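Local coordinates for protein acyl-coenzyme A oxidase acox-1.1 (PDB 5K3H) that catalyses the FAD-dependent desaturation of acyl-CoAs to (2E)-enoyl-CoAs, with release of hydrogen peroxide, in the first step of peroxisomal beta-oxidation, at residues A318-G323 with V332-Y337; Q340-F345 with F602-I607; F345-R350 with V571-L576; L567-N572 with D598-Y603. One frame throughout, in Å; residues are numbered along the deposited sequence.

Contacts 2 and 3 are mostly buried, while contacts 1 and 4 are only partly so. Contacts 2, 3 and 4 form a triangle of helices: 338-367 crosses 590-616 in contact 2 and 557-577 in contact 3, and those two helices run roughly antiparallel in contact 4. L569 packs against F345, L604 and I607, which ties the triangle together. Contact 1 closes the turn leading into helix 338-367 and reaches contact 2 where L335 meets F345 and Q341. Chemistry follows place: backbone hydrogen bonds in the loops of contact 1, aliphatic and aromatic packing in contact 2, an enclosed salt bridge in contact 3, a CH-pi contact and leucine packing in contact 4.

Contact 1 of 4, residues A318-G323 with V332-Y337; sequences AVRRQG and VKVLEY
The chain leaves helix 300-319 at R320 and doubles back so that 320-323 pairs with 332-334 through a single antiparallel bridge. Backbone atoms make the tight part: V334 N donates to R320 O (2.9 Å), Q322 N to V332 O (3.0 Å) and V332 N to G323 O (3.1 Å). Y337 adds a fourth bond, its OH reaching an in-plane lone pair of Q322 O at 2.7 Å. G323 suits its place, since its phi is positive and a beta carbon would collide with that hydroxyl. An alanine at Y337 would probably loosen the 322-323 corner, losing the hydroxyl that grips Q322 O. The looser side holds the partly exposed R321, whose guanidinium lies over CG of the buried K333 chain running alongside. Their like-charged ends go to separate partners, R321 to D15 and E331 O, K333 to E19 and D15 O. R320, which binds the shared FAD, bonds through NH1 to Y637 OH and to M154 O of the second subunit, whose G155 and G157 take the Q322 amide. Helix 14-21 packs on A318, K333 and L335, while V334 and L335 rest on helix 338-367, whose N-cap position is Y337.

Contact 2 of 4, residues Q340-F345 with F602-I607; sequences QQHRLF and FYLQKI
Both L604 and F345 place CG anti to the carbonyl carbon, beside the backbone N, which turns F345 to the other helix and lets the methyl groups of L604 reach it. A chi2 of only -12° then lays the F345 ring back over its own helix, with the CA of Q341 above the centre of one face. The opposite face receives CG2 of I607, 4.0 Å from F345 CG, so the ring is held between a backbone and a branched aliphatic side chain. L604 is the wedge from the other helix, and its forked end suits the task. CD2 meets Q341 O at 3.8 Å and F345 CB at 3.9 Å, while CD1 lies 4.0 Å from H342 CB, at the edge of the imidazole. The carbonyl oxygen of L604 approaches the F345 ring near its plane, 3.5 Å from CE2, where the weakly positive ring hydrogens would be expected to tolerate it. Q341 has two roles: its extended chain lets OE1 brush L604 CB, and its NE2 bonds to L335 O in the preceding turn. No hydrogen bond crosses between the segments, so the fit depends on shape, with the axes 10.0 Å apart and crossing at 77°. Q340 to R343 bind the FAD shared by the dimer, so the contact lies directly beside that site; Q341 and H342 belong to both. L569 of helix 557-577 presses on F345, L604 and I607, while L344 faces helix 300-319 and both L344 and R343 touch helix 382-408.

Contact 3 of 4, residues F345-R350 with V571-L576; sequences FPFIAR and VNYELL
R350 and E574 form a buried salt bridge between two crossing helices, 338-367 and 557-577, in the helical part of the acyl-CoA oxidase fold. The guanidinium grips side-on: NE (2.7 Å) and NH2 (2.8 Å) of R350 both point to E574 OE2, on its syn lone pair and almost exactly in the guanidinium plane. The carboxylate is turned 48° from that plane. Each group has a further charged partner, E574 OE1 pairing with R540 and R350 NH1 with E400, so the buried charges lie in an alternating chain that would be expected to keep both residues ionised. A water bridges the helices as well, donating to P346 O at 2.6 Å and more distantly to E574 OE2. P346 lies at a kink in its helix. Lacking a backbone N-H, it suits a place where the bond to the preceding turn is missing, and its ring becomes a packing surface. Y573, with CG anti to the backbone N, presents its ring flat to that proline in a CH-pi contact. At the edge of the same ring, in its plane, sits R350 NH2, so the tyrosine flanks the salt bridge. Its hydroxyl end reaches F347 CZ, and its ring also meets that of H342. The CB of P346 stands 3.5 Å from the Y573 centroid, 11° off the ring normal.

Contact 4 of 4, residues L567-N572 with D598-Y603; sequences LHLHVN and DQLYFY
Helices 557-577 and 590-616 pack as a roughly antiparallel pair in the C-terminal helical part of the acyl-CoA oxidase, their local directions 145° apart and their axes 8.9 Å from each other. H568 and Y603 meet almost parallel, planes at 13°, but slid so far that the rings barely overlap. It is CB of H568, 3.4 Å from the Y603 centroid, that lies over the tyrosine face in a CH-pi contact. Conversely, Y603 OH sits above the imidazole face near its rim, 3.4 Å from H568 CG. F602 CD2 lies against the other face of the tyrosine. An alanine at Y603 would probably leave H568 CB without its aromatic support and weaken the helix pairing here. The imidazole nitrogens bond to two carbonyl oxygens, ND1 to S564 O and NE2 to G487 O, which would be consistent with a protonated ring. On the more buried side, the leucines cross obliquely, L569 CD1 touching L600 CD1 at 3.6 Å, as flexible aliphatic ends can. N572 ND2 turns back to H568 O (2.8 Å), above the carbonyl plane, and OD1 bonds to the hydroxyl of Y491. Held so, the amide receives Q599 CB evenly, 3.4 Å from both N572 OD1 and N572 ND2.

Contact 1 of 4, residues A318-G323 with V332-Y337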
# COMPACT_ATOMS: atom_id res chain seq x y z
N ALA B 318 2.94 -10.24 19.82
CA ALA B 318 3.16 -10.78 21.16
C ALA B 318 2.25 -11.98 21.44
O ALA B 318 2.65 -12.91 22.16
CB ALA B 318 2.94 -9.69 22.22
N VAL B 319 1.05 -12.02 20.85
CA VAL B 319 0.13 -13.12 21.11
C VAL B 319 0.22 -14.23 20.06
O VAL B 319 -0.18 -15.37 20.35
CB VAL B 319 -1.31 -12.56 21.21
CG1 VAL B 319 -1.32 -11.30 22.03
CG2 VAL B 319 -1.92 -12.30 19.85
N ARG B 320 0.76 -13.95 18.87
CA ARG B 320 0.89 -14.93 17.79
C ARG B 320 2.16 -15.75 17.97
O ARG B 320 3.26 -15.21 17.93
CB ARG B 320 0.90 -14.20 16.45
CG ARG B 320 1.12 -15.07 15.23
CD ARG B 320 0.07 -16.17 15.17
NE ARG B 320 0.05 -16.77 13.85
CZ ARG B 320 -1.00 -17.39 13.31
NH1 ARG B 320 -2.15 -17.51 13.98
NH2 ARG B 320 -0.89 -17.87 12.07
N ARG B 321 2.02 -17.07 18.14
CA ARG B 321 3.15 -17.99 18.21
C ARG B 321 3.24 -18.79 16.91
O ARG B 321 2.24 -19.36 16.47
CB ARG B 321 3.00 -18.92 19.42
CG ARG B 321 3.35 -18.22 20.75
CD ARG B 321 3.05 -19.06 21.95
NE ARG B 321 3.36 -18.37 23.21
CZ ARG B 321 4.56 -18.39 23.79
NH1 ARG B 321 5.54 -19.07 23.20
NH2 ARG B 321 4.78 -17.77 24.94
N GLN B 322 4.42 -18.83 16.29
CA GLN B 322 4.51 -19.43 14.96
C GLN B 322 5.96 -19.75 14.65
O GLN B 322 6.80 -18.85 14.66
CB GLN B 322 3.92 -18.51 13.88
CG GLN B 322 3.57 -19.18 12.53
CD GLN B 322 2.26 -20.01 12.54
OE1 GLN B 322 1.87 -20.59 11.51
NE2 GLN B 322 1.60 -20.08 13.70
N GLY B 323 6.25 -21.02 14.39
CA GLY B 323 7.59 -21.43 14.08
C GLY B 323 8.43 -21.57 15.34
O GLY B 323 8.04 -21.18 16.44
N VAL B 332 7.61 -19.94 19.24
CA VAL B 332 7.93 -18.67 19.85
C VAL B 332 6.93 -17.63 19.36
O VAL B 332 6.34 -17.75 18.28
CB VAL B 332 9.38 -18.23 19.56
CG1 VAL B 332 10.38 -19.23 20.09
CG2 VAL B 332 9.57 -18.05 18.09
N LYS B 333 6.73 -16.59 20.16
CA LYS B 333 6.03 -15.40 19.69
C LYS B 333 6.75 -14.87 18.46
O LYS B 333 7.98 -14.78 18.45
CB LYS B 333 6.05 -14.33 20.78
CG LYS B 333 5.40 -14.72 22.08
CD LYS B 333 5.69 -13.66 23.12
CE LYS B 333 5.12 -14.03 24.47
NZ LYS B 333 5.34 -12.93 25.47
N VAL B 334 6.00 -14.47 17.43
CA VAL B 334 6.71 -13.95 16.27
C VAL B 334 7.49 -12.68 16.61
O VAL B 334 8.47 -12.37 15.92
CB VAL B 334 5.77 -13.74 15.07
CG1 VAL B 334 5.13 -15.05 14.70
CG2 VAL B 334 4.73 -12.69 15.36
N LEU B 335 7.13 -12.00 17.70
CA LEU B 335 7.93 -10.88 18.19
C LEU B 335 9.36 -11.30 18.49
O LEU B 335 10.24 -10.44 18.57
CB LEU B 335 7.30 -10.28 19.46
CG LEU B 335 7.72 -8.91 20.04
CD1 LEU B 335 7.61 -7.78 19.05
CD2 LEU B 335 6.96 -8.56 21.35
N GLU B 336 9.62 -12.60 18.62
CA GLU B 336 10.96 -13.11 18.93
C GLU B 336 11.92 -12.98 17.75
O GLU B 336 13.14 -12.90 17.97
CB GLU B 336 10.83 -14.60 19.31
CG GLU B 336 11.66 -15.06 20.48
CD GLU B 336 11.36 -14.28 21.74
OE1 GLU B 336 10.26 -14.46 22.32
OE2 GLU B 336 12.23 -13.45 22.12
N TYR B 337 11.41 -12.91 16.52
CA TYR B 337 12.24 -12.96 15.32
C TYR B 337 12.87 -11.61 15.02
O TYR B 337 12.17 -10.58 15.01
CB TYR B 337 11.41 -13.41 14.12
CG TYR B 337 10.88 -14.82 14.21
CD1 TYR B 337 11.76 -15.90 14.32
CD2 TYR B 337 9.51 -15.09 14.19
CE1 TYR B 337 11.31 -17.21 14.41
CE2 TYR B 337 9.04 -16.42 14.29
CZ TYR B 337 9.96 -17.46 14.39
OH TYR B 337 9.53 -18.76 14.49

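Contact 2 of 4, residues Q340-F345 with F602-I607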
# COMPACT_ATOMS: atom_id res chain seq x y z
N GLN B 340 11.01 -9.85 12.38
CA GLN B 340 9.79 -9.15 12.78
C GLN B 340 10.10 -7.84 13.50
O GLN B 340 9.48 -6.80 13.25
CB GLN B 340 8.95 -10.03 13.69
CG GLN B 340 7.53 -9.55 13.96
CD GLN B 340 6.54 -9.98 12.88
OE1 GLN B 340 6.91 -10.27 11.74
NE2 GLN B 340 5.27 -10.06 13.26
N GLN B 341 11.08 -7.88 14.41
CA GLN B 341 11.49 -6.67 15.10
C GLN B 341 11.99 -5.62 14.11
O GLN B 341 11.67 -4.43 14.24
CB GLN B 341 12.58 -7.02 16.12
CG GLN B 341 12.12 -8.05 17.15
CD GLN B 341 13.17 -8.36 18.21
OE1 GLN B 341 14.26 -7.78 18.20
NE2 GLN B 341 12.84 -9.24 19.14
N HIS B 342 12.74 -6.06 13.09
CA HIS B 342 13.29 -5.13 12.11
C HIS B 342 12.20 -4.44 11.32
O HIS B 342 12.39 -3.30 10.85
CB HIS B 342 14.26 -5.88 11.18
CG HIS B 342 14.96 -5.00 10.19
ND1 HIS B 342 14.69 -5.03 8.83
CD2 HIS B 342 15.94 -4.08 10.34
CE1 HIS B 342 15.47 -4.17 8.20
NE2 HIS B 342 16.23 -3.57 9.10
N ARG B 343 11.05 -5.09 11.13
CA ARG B 343 9.99 -4.49 10.34
C ARG B 343 8.97 -3.74 11.19
O ARG B 343 8.03 -3.15 10.63
CB ARG B 343 9.31 -5.57 9.48
CG ARG B 343 8.22 -6.33 10.21
CD ARG B 343 7.87 -7.62 9.50
NE ARG B 343 7.63 -7.40 8.09
CZ ARG B 343 7.19 -8.33 7.25
NH1 ARG B 343 6.94 -9.57 7.69
NH2 ARG B 343 7.01 -8.03 5.96
N LEU B 344 9.13 -3.70 12.51
CA LEU B 344 8.24 -2.98 13.41
C LEU B 344 8.95 -1.87 14.17
O LEU B 344 8.48 -0.72 14.15
CB LEU B 344 7.59 -3.95 14.42
CG LEU B 344 6.58 -5.04 14.01
CD1 LEU B 344 6.29 -5.87 15.22
CD2 LEU B 344 5.26 -4.48 13.42
N PHE B 345 10.05 -2.18 14.88
CA PHE B 345 10.61 -1.26 15.87
C PHE B 345 11.16 0.02 15.23
O PHE B 345 11.05 1.09 15.84
CB PHE B 345 11.70 -1.91 16.72
CG PHE B 345 11.24 -3.09 17.53
CD1 PHE B 345 9.89 -3.38 17.69
CD2 PHE B 345 12.17 -3.99 18.07
CE1 PHE B 345 9.48 -4.49 18.40
CE2 PHE B 345 11.78 -5.09 18.77
CZ PHE B 345 10.43 -5.35 18.94
N PHE B 602 21.64 -4.48 17.62
CA PHE B 602 21.68 -4.35 19.08
C PHE B 602 20.47 -3.61 19.62
O PHE B 602 19.83 -4.06 20.57
CB PHE B 602 22.97 -3.65 19.53
CG PHE B 602 23.02 -3.41 21.02
CD1 PHE B 602 23.44 -4.42 21.90
CD2 PHE B 602 22.63 -2.18 21.56
CE1 PHE B 602 23.49 -4.20 23.26
CE2 PHE B 602 22.65 -1.96 22.93
CZ PHE B 602 23.09 -2.96 23.78
N TYR B 603 20.12 -2.46 19.03
CA TYR B 603 19.02 -1.68 19.61
C TYR B 603 17.65 -2.30 19.31
O TYR B 603 16.72 -2.07 20.09
CB TYR B 603 19.06 -0.22 19.14
CG TYR B 603 20.05 0.62 19.93
CD1 TYR B 603 19.74 1.09 21.19
CD2 TYR B 603 21.32 0.91 19.41
CE1 TYR B 603 20.65 1.85 21.91
CE2 TYR B 603 22.25 1.66 20.12
CZ TYR B 603 21.91 2.14 21.37
OH TYR B 603 22.82 2.90 22.09
N LEU B 604 17.52 -3.13 18.28
CA LEU B 604 16.30 -3.93 18.17
C LEU B 604 16.06 -4.72 19.45
O LEU B 604 14.99 -4.61 20.08
CB LEU B 604 16.41 -4.88 16.97
CG LEU B 604 16.37 -4.26 15.57
CD1 LEU B 604 16.54 -5.34 14.46
CD2 LEU B 604 15.09 -3.39 15.38
N GLN B 605 17.06 -5.49 19.88
CA GLN B 605 16.97 -6.27 21.11
C GLN B 605 16.75 -5.37 22.34
O GLN B 605 16.02 -5.73 23.27
CB GLN B 605 18.25 -7.10 21.24
CG GLN B 605 18.68 -7.53 22.67
CD GLN B 605 19.52 -6.46 23.40
OE1 GLN B 605 20.27 -5.70 22.76
NE2 GLN B 605 19.39 -6.40 24.75
N LYS B 606 17.38 -4.19 22.34
CA LYS B 606 17.26 -3.27 23.47
C LYS B 606 15.85 -2.70 23.55
O LYS B 606 15.31 -2.47 24.65
CB LYS B 606 18.31 -2.17 23.35
CG LYS B 606 18.42 -1.29 24.58
CD LYS B 606 19.43 -1.91 25.54
CE LYS B 606 19.28 -1.41 26.94
NZ LYS B 606 18.92 0.02 26.95
N ILE B 607 15.23 -2.45 22.39
CA ILE B 607 13.90 -1.85 22.36
C ILE B 607 12.84 -2.87 22.76
O ILE B 607 11.83 -2.51 23.40
CB ILE B 607 13.64 -1.30 20.94
CG1 ILE B 607 14.51 -0.06 20.66
CG2 ILE B 607 12.17 -0.97 20.75
CD1 ILE B 607 14.21 1.11 21.54

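Contact 3 of 4, residues F345-R350 with V571-L576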
# COMPACT_ATOMS: atom_id res chain seq x y z
N PHE B 345 10.05 -2.18 14.88
CA PHE B 345 10.61 -1.26 15.87
C PHE B 345 11.16 0.02 15.23
O PHE B 345 11.05 1.09 15.84
CB PHE B 345 11.70 -1.91 16.72
CG PHE B 345 11.24 -3.09 17.53
CD1 PHE B 345 9.89 -3.38 17.69
CD2 PHE B 345 12.17 -3.99 18.07
CE1 PHE B 345 9.48 -4.49 18.40
CE2 PHE B 345 11.78 -5.09 18.77
CZ PHE B 345 10.43 -5.35 18.94
N PRO B 346 11.77 -0.02 14.04
CA PRO B 346 12.21 1.24 13.45
C PRO B 346 11.07 2.20 13.16
O PRO B 346 11.31 3.41 13.07
CB PRO B 346 12.93 0.79 12.16
CG PRO B 346 13.40 -0.60 12.43
CD PRO B 346 12.27 -1.18 13.25
N PHE B 347 9.85 1.70 13.00
CA PHE B 347 8.69 2.54 12.74
C PHE B 347 8.02 3.01 14.02
O PHE B 347 7.32 4.03 14.00
CB PHE B 347 7.70 1.77 11.87
CG PHE B 347 8.30 1.37 10.56
CD1 PHE B 347 8.50 2.30 9.56
CD2 PHE B 347 8.73 0.06 10.34
CE1 PHE B 347 9.09 1.93 8.37
CE2 PHE B 347 9.31 -0.31 9.13
CZ PHE B 347 9.49 0.62 8.16
N ILE B 348 8.24 2.32 15.13
CA ILE B 348 7.90 2.92 16.41
C ILE B 348 8.72 4.19 16.59
O ILE B 348 8.19 5.25 16.92
CB ILE B 348 8.12 1.94 17.57
CG1 ILE B 348 7.34 0.64 17.31
CG2 ILE B 348 7.72 2.63 18.89
CD1 ILE B 348 7.54 -0.48 18.36
N ALA B 349 10.02 4.10 16.28
CA ALA B 349 10.91 5.25 16.37
C ALA B 349 10.41 6.39 15.51
O ALA B 349 10.34 7.53 15.97
CB ALA B 349 12.34 4.85 15.95
N ARG B 350 10.04 6.10 14.25
CA ARG B 350 9.53 7.14 13.35
C ARG B 350 8.26 7.79 13.90
O ARG B 350 8.02 8.98 13.65
CB ARG B 350 9.25 6.58 11.95
CG ARG B 350 10.44 6.25 11.14
CD ARG B 350 10.10 5.73 9.72
NE ARG B 350 11.34 5.59 8.97
CZ ARG B 350 11.46 5.19 7.70
NH1 ARG B 350 10.40 4.86 6.97
NH2 ARG B 350 12.69 5.12 7.18
N VAL B 571 18.55 6.65 14.39
CA VAL B 571 19.66 7.19 13.61
C VAL B 571 20.42 6.07 12.90
O VAL B 571 20.87 6.25 11.76
CB VAL B 571 20.59 8.05 14.49
CG1 VAL B 571 19.86 9.29 14.99
CG2 VAL B 571 21.13 7.24 15.68
N ASN B 572 20.51 4.88 13.50
CA ASN B 572 21.19 3.78 12.81
C ASN B 572 20.36 3.21 11.66
O ASN B 572 20.91 2.89 10.60
CB ASN B 572 21.58 2.68 13.79
CG ASN B 572 22.80 3.03 14.58
OD1 ASN B 572 23.91 3.03 14.04
ND2 ASN B 572 22.62 3.30 15.88
N TYR B 573 19.05 3.05 11.87
CA TYR B 573 18.19 2.57 10.78
C TYR B 573 18.16 3.57 9.63
O TYR B 573 18.31 3.20 8.46
CB TYR B 573 16.79 2.34 11.30
CG TYR B 573 15.87 1.73 10.29
CD1 TYR B 573 15.82 0.35 10.12
CD2 TYR B 573 15.08 2.52 9.47
CE1 TYR B 573 14.98 -0.23 9.19
CE2 TYR B 573 14.24 1.94 8.54
CZ TYR B 573 14.19 0.57 8.41
OH TYR B 573 13.36 -0.01 7.49
N GLU B 574 17.95 4.85 9.94
CA GLU B 574 17.88 5.86 8.90
C GLU B 574 19.22 6.03 8.19
O GLU B 574 19.26 6.25 6.98
CB GLU B 574 17.40 7.19 9.49
CG GLU B 574 16.00 7.12 10.14
CD GLU B 574 14.89 6.75 9.14
OE1 GLU B 574 14.93 7.26 8.00
OE2 GLU B 574 13.98 5.95 9.51
N LEU B 575 20.33 5.93 8.93
CA LEU B 575 21.64 6.04 8.28
C LEU B 575 21.91 4.85 7.36
O LEU B 575 22.40 5.03 6.24
CB LEU B 575 22.76 6.20 9.30
CG LEU B 575 24.19 6.34 8.75
CD1 LEU B 575 24.33 7.48 7.70
CD2 LEU B 575 25.22 6.49 9.91
N LEU B 576 21.61 3.63 7.81
CA LEU B 576 21.75 2.48 6.92
C LEU B 576 20.89 2.65 5.68
O LEU B 576 21.29 2.25 4.59
CB LEU B 576 21.41 1.19 7.66
CG LEU B 576 22.00 -0.15 7.18
CD1 LEU B 576 23.53 -0.16 7.15
CD2 LEU B 576 21.50 -1.27 8.08
O HOH W 1 13.52 4.65 12.43

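Contact 4 of 4, residues L567-N572 with D598-Y603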
# COMPACT_ATOMS: atom_id res chain seq x y z
N LEU B 567 15.87 6.64 19.93
CA LEU B 567 16.61 7.56 19.07
C LEU B 567 17.82 6.89 18.45
O LEU B 567 18.10 7.09 17.26
CB LEU B 567 17.06 8.78 19.87
CG LEU B 567 18.04 9.67 19.10
CD1 LEU B 567 17.44 10.37 17.88
CD2 LEU B 567 18.66 10.65 20.07
N HIS B 568 18.53 6.06 19.23
CA HIS B 568 19.70 5.37 18.70
C HIS B 568 19.32 4.36 17.65
O HIS B 568 20.08 4.14 16.70
CB HIS B 568 20.48 4.68 19.81
CG HIS B 568 21.47 5.56 20.49
ND1 HIS B 568 21.14 6.34 21.58
CD2 HIS B 568 22.75 5.85 20.18
CE1 HIS B 568 22.20 7.04 21.94
NE2 HIS B 568 23.19 6.77 21.10
N LEU B 569 18.17 3.69 17.82
CA LEU B 569 17.65 2.84 16.75
C LEU B 569 17.36 3.65 15.49
O LEU B 569 17.75 3.27 14.37
CB LEU B 569 16.37 2.14 17.21
CG LEU B 569 15.66 1.23 16.20
CD1 LEU B 569 16.57 0.08 15.73
CD2 LEU B 569 14.38 0.69 16.79
N HIS B 570 16.69 4.80 15.66
CA HIS B 570 16.32 5.66 14.55
C HIS B 570 17.54 6.08 13.74
O HIS B 570 17.58 5.91 12.51
CB HIS B 570 15.55 6.87 15.09
CG HIS B 570 14.96 7.76 14.04
ND1 HIS B 570 14.00 7.33 13.14
CD2 HIS B 570 15.16 9.08 13.77
CE1 HIS B 570 13.66 8.33 12.35
NE2 HIS B 570 14.34 9.40 12.71
N VAL B 571 18.55 6.65 14.39
CA VAL B 571 19.66 7.19 13.61
C VAL B 571 20.42 6.07 12.90
O VAL B 571 20.87 6.25 11.76
CB VAL B 571 20.59 8.05 14.49
CG1 VAL B 571 19.86 9.29 14.99
CG2 VAL B 571 21.13 7.24 15.68
N ASN B 572 20.51 4.88 13.50
CA ASN B 572 21.19 3.78 12.81
C ASN B 572 20.36 3.21 11.66
O ASN B 572 20.91 2.89 10.60
CB ASN B 572 21.58 2.68 13.79
CG ASN B 572 22.80 3.03 14.58
OD1 ASN B 572 23.91 3.03 14.04
ND2 ASN B 572 22.62 3.30 15.88
N ASP B 598 25.56 -3.41 13.28
CA ASP B 598 25.59 -4.04 14.61
C ASP B 598 24.80 -3.22 15.62
O ASP B 598 24.09 -3.78 16.46
CB ASP B 598 27.03 -4.21 15.07
CG ASP B 598 27.80 -5.15 14.17
OD1 ASP B 598 27.18 -5.99 13.48
OD2 ASP B 598 29.04 -5.02 14.15
N GLN B 599 24.92 -1.89 15.57
CA GLN B 599 24.11 -1.04 16.43
C GLN B 599 22.63 -1.22 16.13
O GLN B 599 21.79 -1.19 17.05
CB GLN B 599 24.49 0.43 16.23
CG GLN B 599 25.92 0.72 16.55
CD GLN B 599 26.22 0.52 17.98
OE1 GLN B 599 25.76 1.28 18.83
NE2 GLN B 599 26.98 -0.55 18.29
N LEU B 600 22.29 -1.35 14.85
CA LEU B 600 20.90 -1.56 14.47
C LEU B 600 20.36 -2.84 15.11
O LEU B 600 19.31 -2.82 15.77
CB LEU B 600 20.76 -1.59 12.94
CG LEU B 600 19.44 -2.11 12.36
CD1 LEU B 600 18.26 -1.30 12.84
CD2 LEU B 600 19.50 -2.08 10.84
N TYR B 601 21.07 -3.95 14.92
CA TYR B 601 20.63 -5.22 15.50
C TYR B 601 20.67 -5.19 17.03
O TYR B 601 19.80 -5.78 17.68
CB TYR B 601 21.46 -6.35 14.92
CG TYR B 601 21.34 -6.37 13.41
CD1 TYR B 601 20.09 -6.25 12.82
CD2 TYR B 601 22.45 -6.49 12.59
CE1 TYR B 601 19.94 -6.24 11.44
CE2 TYR B 601 22.32 -6.49 11.20
CZ TYR B 601 21.05 -6.36 10.64
OH TYR B 601 20.88 -6.36 9.29
N PHE B 602 21.64 -4.48 17.62
CA PHE B 602 21.68 -4.35 19.08
C PHE B 602 20.47 -3.61 19.62
O PHE B 602 19.83 -4.06 20.57
CB PHE B 602 22.97 -3.65 19.53
CG PHE B 602 23.02 -3.41 21.02
CD1 PHE B 602 23.44 -4.42 21.90
CD2 PHE B 602 22.63 -2.18 21.56
CE1 PHE B 602 23.49 -4.20 23.26
CE2 PHE B 602 22.65 -1.96 22.93
CZ PHE B 602 23.09 -2.96 23.78
N TYR B 603 20.12 -2.46 19.03
CA TYR B 603 19.02 -1.68 19.61
C TYR B 603 17.65 -2.30 19.31
O TYR B 603 16.72 -2.07 20.09
CB TYR B 603 19.06 -0.22 19.14
CG TYR B 603 20.05 0.62 19.93
CD1 TYR B 603 19.74 1.09 21.19
CD2 TYR B 603 21.32 0.91 19.41
CE1 TYR B 603 20.65 1.85 21.91
CE2 TYR B 603 22.25 1.66 20.12
CZ TYR B 603 21.91 2.14 21.37
OH TYR B 603 22.82 2.90 22.09